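Side-chain contacts in protein kinase containing Z-DNA binding domains (Danio rerio, PDB 4LB6), which binds left-handed Z-DNA through its N-terminal Zalpha domain and is probably a kinase of the translation initiation factor eIF2alpha in innate immunity: residues A[17-22]-A[28-33]; A[48-53]-A[65-70]. One frame throughout, in Å; residues are numbered along the deposited sequence.

Contact 1: A[17-22]-A[28-33]; sequences CDYLRR and VQDIFK. With nucleotides of chain B; nucleotides of chain C.
Tyr19 lays one face of its ring over the backbone of Ile31: Ile31 CA stands 4.2 Å from the centroid of the Tyr19 ring and 8° off its normal, a CH-pi contact almost straight above the centre. With CG anti to the backbone N (chi1 -175°), the tyrosine extends toward helix 28-35; the axes of segments 17-22 and 28-33 come within 10.5 Å of each other. Ile31 CG1 lies on the same side of the ring, displaced past its rim, 3.6 Å from Tyr19 CD1. Beyond Ile31 CG1, the methyl Ile31 CD1 meets Leu20 CD2 at 4.1 Å, the two side chains crossing at about a right angle; Ile31 also reaches Val42 and Leu20 reaches Leu69, which continues the apolar core. Helix 28-35 and the following helix 39-51 belong to the winged helix-turn-helix of the Zalpha domain, and helix 10-23 packs against helix 28-35, the local axes of 17-22 and 28-33 running at 117° to each other. Cutting Tyr19 back to an alanine is likely to open a gap over Ile31 CA and to leave His23 without the ring it stacks on. The phenol end also touches, Tyr19 OH lying 3.5 Å from Asp30 CB in van der Waals contact with no hydrogen bond between the two residues, while Asp30 OD2 accepts a hydrogen bond from Thr27 N. The looser, more exposed side of helix 10-23 carries a salt bridge, Arg21 NH2 lying 3.0 Å from Asp18 OD1 and above the carboxylate plane. On the DNA-facing side of helix 28-35 the extended Lys33 chain carries its amine outward, where Lys33 NZ donates to OP2 of DC2 of chain C at 2.8 Å.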
loop_
_atom_site.group_PDB
_atom_site.type_symbol
_atom_site.label_atom_id
_atom_site.label_comp_id
_atom_site.label_asym_id
_atom_site.label_seq_id
_atom_site.Cartn_x
_atom_site.Cartn_y
_atom_site.Cartn_z
ATOM N N CYS A 17 -15.845 -0.511 18.997
ATOM C CA CYS A 17 -15.577 -1.178 20.249
ATOM C C CYS A 17 -16.192 -2.566 20.204
ATOM O O CYS A 17 -15.678 -3.520 20.797
ATOM C CB CYS A 17 -16.163 -0.396 21.418
ATOM S SG CYS A 17 -15.142 1.084 21.785
ATOM N N ASP A 18 -17.304 -2.673 19.509
ATOM C CA ASP A 18 -17.964 -3.978 19.429
ATOM C C ASP A 18 -17.127 -4.957 18.583
ATOM O O ASP A 18 -17.035 -6.142 18.875
ATOM C CB ASP A 18 -19.346 -3.793 18.839
ATOM C CG ASP A 18 -20.109 -5.088 18.725
ATOM O OD1 ASP A 18 -20.673 -5.572 19.727
ATOM O OD2 ASP A 18 -20.136 -5.604 17.595
ATOM N N TYR A 19 -16.523 -4.435 17.522
ATOM C CA TYR A 19 -15.576 -5.229 16.747
ATOM C C TYR A 19 -14.412 -5.763 17.622
ATOM O O TYR A 19 -14.083 -6.988 17.615
ATOM C CB TYR A 19 -15.066 -4.419 15.527
ATOM C CG TYR A 19 -14.167 -5.256 14.645
ATOM C CD1 TYR A 19 -12.841 -5.420 14.957
ATOM C CD2 TYR A 19 -14.671 -5.942 13.558
ATOM C CE1 TYR A 19 -12.028 -6.231 14.198
ATOM C CE2 TYR A 19 -13.827 -6.741 12.762
ATOM C CZ TYR A 19 -12.536 -6.886 13.118
ATOM O OH TYR A 19 -11.666 -7.697 12.377
ATOM N N LEU A 20 -13.808 -4.856 18.379
ATOM C CA LEU A 20 -12.742 -5.245 19.288
ATOM C C LEU A 20 -13.242 -6.225 20.381
ATOM O O LEU A 20 -12.524 -7.141 20.752
ATOM C CB LEU A 20 -12.092 -4.029 19.912
ATOM C CG LEU A 20 -11.332 -3.111 18.919
ATOM C CD1 LEU A 20 -10.868 -1.870 19.636
ATOM C CD2 LEU A 20 -10.141 -3.776 18.202
ATOM N N ARG A 21 -14.445 -6.029 20.892
ATOM C CA ARG A 21 -14.980 -6.991 21.881
ATOM C C ARG A 21 -15.016 -8.401 21.326
ATOM O O ARG A 21 -14.651 -9.362 22.015
ATOM C CB ARG A 21 -16.381 -6.611 22.366
ATOM C CG ARG A 21 -16.934 -7.595 23.398
ATOM C CD ARG A 21 -18.323 -7.162 23.763
ATOM N NE ARG A 21 -19.199 -7.198 22.598
ATOM C CZ ARG A 21 -19.767 -8.294 22.119
ATOM N NH1 ARG A 21 -19.572 -9.481 22.719
ATOM N NH2 ARG A 21 -20.548 -8.210 21.043
ATOM N N ARG A 22 -15.468 -8.537 20.080
ATOM C CA ARG A 22 -15.600 -9.861 19.466
ATOM C C ARG A 22 -14.291 -10.414 18.924
ATOM O O ARG A 22 -14.102 -11.637 18.853
ATOM C CB ARG A 22 -16.618 -9.836 18.325
ATOM C CG ARG A 22 -18.012 -9.350 18.736
ATOM C CD ARG A 22 -19.006 -9.429 17.573
ATOM N NE ARG A 22 -18.383 -9.092 16.285
ATOM C CZ ARG A 22 -18.391 -7.875 15.741
ATOM N NH1 ARG A 22 -18.985 -6.881 16.371
ATOM N NH2 ARG A 22 -17.803 -7.642 14.571
ATOM N N VAL A 28 -6.276 -1.329 12.370
ATOM C CA VAL A 28 -7.319 -0.502 11.760
ATOM C C VAL A 28 -7.813 -1.140 10.444
ATOM O O VAL A 28 -8.976 -0.992 10.055
ATOM C CB VAL A 28 -6.854 0.967 11.533
ATOM C CG1 VAL A 28 -5.607 1.074 10.549
ATOM C CG2 VAL A 28 -8.071 1.884 11.112
ATOM N N GLN A 29 -6.922 -1.830 9.748
ATOM C CA GLN A 29 -7.298 -2.400 8.479
ATOM C C GLN A 29 -8.386 -3.483 8.663
ATOM O O GLN A 29 -9.412 -3.488 7.944
ATOM C CB GLN A 29 -6.049 -2.960 7.770
ATOM C CG GLN A 29 -5.118 -1.858 7.160
ATOM C CD GLN A 29 -4.165 -1.190 8.164
ATOM O OE1 GLN A 29 -4.043 -1.613 9.310
ATOM N NE2 GLN A 29 -3.454 -0.152 7.715
ATOM N N ASP A 30 -8.191 -4.331 9.687
ATOM C CA ASP A 30 -9.205 -5.295 10.150
ATOM C C ASP A 30 -10.574 -4.654 10.318
ATOM O O ASP A 30 -11.594 -5.144 9.828
ATOM C CB ASP A 30 -8.783 -5.923 11.499
ATOM C CG ASP A 30 -7.606 -6.878 11.354
ATOM O OD1 ASP A 30 -7.507 -7.472 10.254
ATOM O OD2 ASP A 30 -6.780 -7.020 12.309
ATOM N N ILE A 31 -10.580 -3.544 11.039
ATOM C CA ILE A 31 -11.823 -2.903 11.495
ATOM C C ILE A 31 -12.516 -2.159 10.330
ATOM O O ILE A 31 -13.715 -2.357 10.070
ATOM C CB ILE A 31 -11.516 -1.890 12.591
ATOM C CG1 ILE A 31 -10.866 -2.582 13.788
ATOM C CG2 ILE A 31 -12.813 -1.232 13.052
ATOM C CD1 ILE A 31 -10.153 -1.574 14.766
ATOM N N PHE A 32 -11.780 -1.349 9.562
ATOM C CA PHE A 32 -12.495 -0.554 8.530
ATOM C C PHE A 32 -13.100 -1.391 7.406
ATOM O O PHE A 32 -14.113 -1.019 6.814
ATOM C CB PHE A 32 -11.632 0.669 8.005
ATOM C CG PHE A 32 -10.725 0.383 6.813
ATOM C CD1 PHE A 32 -11.210 0.318 5.515
ATOM C CD2 PHE A 32 -9.361 0.259 7.000
ATOM C CE1 PHE A 32 -10.375 0.078 4.425
ATOM C CE2 PHE A 32 -8.515 -0.003 5.925
ATOM C CZ PHE A 32 -9.009 -0.094 4.620
ATOM N N LYS A 33 -12.478 -2.510 7.061
ATOM C CA LYS A 33 -13.047 -3.303 5.990
ATOM C C LYS A 33 -14.330 -3.984 6.454
ATOM O O LYS A 33 -15.262 -4.116 5.670
ATOM C CB LYS A 33 -12.059 -4.359 5.459
ATOM C CG LYS A 33 -10.784 -3.755 4.899
ATOM C CD LYS A 33 -9.757 -4.861 4.433
ATOM C CE LYS A 33 -8.431 -4.194 4.103
ATOM N NZ LYS A 33 -7.414 -5.200 3.643
ATOM P P DG B 7 -5.363 0.474 2.924
ATOM O OP1 DG B 7 -5.990 1.596 3.510
ATOM O OP2 DG B 7 -4.680 -0.697 3.592
ATOM O "O5'" DG B 7 -6.507 -0.204 2.026
ATOM C "C5'" DG B 7 -6.309 -1.460 1.359
ATOM C "C4'" DG B 7 -7.431 -1.707 0.397
ATOM O "O4'" DG B 7 -7.458 -0.823 -0.666
ATOM C "C3'" DG B 7 -6.969 -2.952 -0.342
ATOM O "O3'" DG B 7 -7.617 -3.779 0.514
ATOM C "C2'" DG B 7 -7.704 -2.918 -1.617
ATOM C "C1'" DG B 7 -7.831 -1.456 -1.877
ATOM N N9 DG B 7 -6.900 -0.855 -2.829
ATOM C C8 DG B 7 -7.295 -0.141 -3.936
ATOM N N7 DG B 7 -6.282 0.358 -4.613
ATOM C C5 DG B 7 -5.148 -0.067 -3.899
ATOM C C6 DG B 7 -3.753 0.152 -4.197
ATOM O O6 DG B 7 -3.291 0.848 -5.056
ATOM N N1 DG B 7 -2.905 -0.416 -3.270
ATOM C C2 DG B 7 -3.394 -1.176 -2.208
ATOM N N2 DG B 7 -2.477 -1.615 -1.327
ATOM N N3 DG B 7 -4.688 -1.397 -1.887
ATOM C C4 DG B 7 -5.504 -0.863 -2.833
ATOM P P DC C 2 -7.744 -5.915 -0.019
ATOM O OP1 DC C 2 -8.360 -6.153 -1.383
ATOM O OP2 DC C 2 -8.171 -6.485 1.319
ATOM O "O5'" DC C 2 -6.113 -5.972 -0.109
ATOM C "C5'" DC C 2 -5.611 -7.329 -0.081
ATOM C "C4'" DC C 2 -4.125 -7.238 -0.377
ATOM O "O4'" DC C 2 -3.954 -6.800 -1.758
ATOM C "C3'" DC C 2 -3.420 -6.196 0.526
ATOM O "O3'" DC C 2 -2.146 -6.742 0.920
ATOM C "C2'" DC C 2 -3.169 -5.049 -0.456
ATOM C "C1'" DC C 2 -2.996 -5.746 -1.817
ATOM N N1 DC C 2 -3.297 -4.876 -2.993
ATOM C C2 DC C 2 -2.189 -4.323 -3.644
ATOM O O2 DC C 2 -1.049 -4.514 -3.162
ATOM N N3 DC C 2 -2.380 -3.518 -4.691
ATOM C C4 DC C 2 -3.629 -3.351 -5.118
ATOM N N4 DC C 2 -3.844 -2.530 -6.145
ATOM C C5 DC C 2 -4.789 -3.880 -4.459
ATOM C C6 DC C 2 -4.576 -4.694 -3.416
#

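Contact 2: A[48-53]-A[65-70]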
loop_
_atom_site.group_PDB
_atom_site.type_symbol
_atom_site.label_atom_id
_atom_site.label_comp_id
_atom_site.label_asym_id
_atom_site.label_seq_id
_atom_site.Cartn_x
_atom_site.Cartn_y
_atom_site.Cartn_z
ATOM N N SER A 48 -9.152 8.817 19.533
ATOM C CA SER A 48 -10.085 9.418 20.522
ATOM C C SER A 48 -10.501 8.481 21.668
ATOM O O SER A 48 -10.597 8.905 22.842
ATOM C CB SER A 48 -11.346 9.940 19.828
ATOM O OG SER A 48 -12.279 10.340 20.821
ATOM N N LEU A 49 -10.801 7.230 21.332
ATOM C CA LEU A 49 -11.140 6.247 22.366
ATOM C C LEU A 49 -9.933 5.906 23.234
ATOM O O LEU A 49 -10.080 5.522 24.387
ATOM C CB LEU A 49 -11.665 4.960 21.745
ATOM C CG LEU A 49 -13.029 5.034 21.111
ATOM C CD1 LEU A 49 -13.260 3.936 20.060
ATOM C CD2 LEU A 49 -14.061 4.963 22.252
ATOM N N GLN A 50 -8.743 5.972 22.662
ATOM C CA GLN A 50 -7.551 5.719 23.448
ATOM C C GLN A 50 -7.395 6.855 24.496
ATOM O O GLN A 50 -7.019 6.638 25.686
ATOM C CB GLN A 50 -6.344 5.644 22.509
ATOM C CG GLN A 50 -4.994 5.737 23.205
ATOM C CD GLN A 50 -3.869 6.113 22.245
ATOM O OE1 GLN A 50 -2.996 5.298 21.993
ATOM N NE2 GLN A 50 -3.878 7.363 21.722
ATOM N N ALA A 51 -7.709 8.076 24.063
ATOM C CA ALA A 51 -7.516 9.239 24.926
ATOM C C ALA A 51 -8.499 9.112 26.061
ATOM O O ALA A 51 -8.212 9.559 27.163
ATOM C CB ALA A 51 -7.725 10.546 24.166
ATOM N N SER A 52 -9.631 8.462 25.808
ATOM C CA SER A 52 -10.681 8.306 26.825
ATOM C C SER A 52 -10.626 6.984 27.583
ATOM O O SER A 52 -11.587 6.598 28.259
ATOM C CB SER A 52 -12.068 8.570 26.251
ATOM O OG SER A 52 -12.450 7.558 25.326
ATOM N N LYS A 53 -9.475 6.332 27.496
ATOM C CA LYS A 53 -9.160 5.091 28.196
ATOM C C LYS A 53 -10.126 3.961 27.934
ATOM O O LYS A 53 -10.308 3.093 28.788
ATOM C CB LYS A 53 -9.043 5.312 29.718
ATOM C CG LYS A 53 -7.893 6.196 30.151
ATOM C CD LYS A 53 -6.500 5.606 29.846
ATOM C CE LYS A 53 -5.392 6.345 30.626
ATOM N NZ LYS A 53 -4.063 6.360 29.886
ATOM N N PRO A 65 -0.051 -0.439 14.375
ATOM C CA PRO A 65 -0.478 -0.495 15.768
ATOM C C PRO A 65 -1.570 -1.545 15.867
ATOM O O PRO A 65 -2.262 -1.818 14.869
ATOM C CB PRO A 65 -1.047 0.900 16.030
ATOM C CG PRO A 65 -0.325 1.803 14.989
ATOM C CD PRO A 65 -0.189 0.906 13.789
ATOM N N VAL A 66 -1.648 -2.172 17.028
ATOM C CA VAL A 66 -2.674 -3.158 17.282
ATOM C C VAL A 66 -3.510 -2.691 18.432
ATOM O O VAL A 66 -2.997 -2.325 19.496
ATOM C CB VAL A 66 -2.035 -4.543 17.582
ATOM C CG1 VAL A 66 -3.049 -5.457 18.153
ATOM C CG2 VAL A 66 -1.423 -5.144 16.276
ATOM N N TRP A 67 -4.826 -2.740 18.242
ATOM C CA TRP A 67 -5.749 -2.112 19.165
ATOM C C TRP A 67 -6.503 -3.175 19.956
ATOM O O TRP A 67 -6.756 -4.236 19.427
ATOM C CB TRP A 67 -6.739 -1.254 18.376
ATOM C CG TRP A 67 -6.038 -0.113 17.685
ATOM C CD1 TRP A 67 -5.518 -0.103 16.433
ATOM C CD2 TRP A 67 -5.779 1.166 18.243
ATOM N NE1 TRP A 67 -4.947 1.157 16.150
ATOM C CE2 TRP A 67 -5.070 1.932 17.272
ATOM C CE3 TRP A 67 -6.059 1.739 19.486
ATOM C CZ2 TRP A 67 -4.673 3.261 17.503
ATOM C CZ3 TRP A 67 -5.654 3.032 19.716
ATOM C CH2 TRP A 67 -4.969 3.775 18.735
ATOM N N ASN A 68 -6.855 -2.870 21.198
ATOM C CA ASN A 68 -7.773 -3.726 21.941
ATOM C C ASN A 68 -8.541 -2.922 22.981
ATOM O O ASN A 68 -8.225 -1.776 23.264
ATOM C CB ASN A 68 -6.993 -4.861 22.605
ATOM C CG ASN A 68 -7.863 -6.079 22.884
ATOM O OD1 ASN A 68 -9.078 -6.046 22.673
ATOM N ND2 ASN A 68 -7.248 -7.147 23.385
ATOM N N LEU A 69 -9.573 -3.523 23.560
ATOM C CA LEU A 69 -10.281 -2.900 24.658
ATOM C C LEU A 69 -9.433 -2.853 25.926
ATOM O O LEU A 69 -8.723 -3.784 26.251
ATOM C CB LEU A 69 -11.580 -3.697 24.963
ATOM C CG LEU A 69 -12.618 -3.684 23.839
ATOM C CD1 LEU A 69 -13.868 -4.394 24.267
ATOM C CD2 LEU A 69 -12.969 -2.248 23.427
ATOM N N VAL A 70 -9.522 -1.752 26.641
ATOM C CA VAL A 70 -8.971 -1.665 27.975
ATOM C C VAL A 70 -9.695 -2.717 28.853
ATOM O O VAL A 70 -10.905 -2.881 28.733
ATOM C CB VAL A 70 -9.185 -0.224 28.504
ATOM C CG1 VAL A 70 -8.922 -0.132 29.983
ATOM C CG2 VAL A 70 -8.320 0.778 27.701
#
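Trp67 CG stands anti to its own carbonyl carbon (chi1 -65°), which swings the indole to meet Gln50 CB at its rim; Gln50, with CG anti to its backbone N (chi1 165°), runs on extended and brings OE1 past the same rim. The two side chains cross at about a right angle. Gln50 CB lies 3.9 Å from Trp67 CZ3, at the edge and near the ring plane. Further along the glutamine, Gln50 OE1 is 4.1 Å from Trp67 CH2, a packing distance; its hydrogen bond goes instead to Lys57 NZ. The second touch lies just past the helix end, a packing contact in which Val70 CG2 is 3.2 Å from Lys53 O. Lys53 holds positive phi (56°) as the C-prime residue of a Schellman motif, in which Lys53 N bonds to Gln50 O and Gln54 N to Leu49 O. The chain thereby turns out of helix 39-51 into strand 55-58. Strand 66-69 pairs antiparallel with that strand, and together they form the wing; the Trp67 indole reaches from the wing to helix 39-51, touching Val55 of the neighbouring strand and meeting Tyr47 edge-to-face.

In the fold
Contact 1 is the more buried, joining helices 10-23 and 28-35, whereas contact 2 is partly buried and ties the C-terminal end of helix 39-51 to strand 66-69. The two share no helix or strand, yet they touch: Leu20 CD2 lies 3.6 Å from Trp67 O, and Cys17 SG packs on Leu49 CD1. Their centres lie about 12 Å apart, on opposite sides of the chain's centre. Neither has a hydrogen bond across its segments. In contact 1 an aromatic face meets aliphatic carbon; in contact 2 an indole edge meets a glutamine, and a valine meets a backbone carbonyl, nearer the surface.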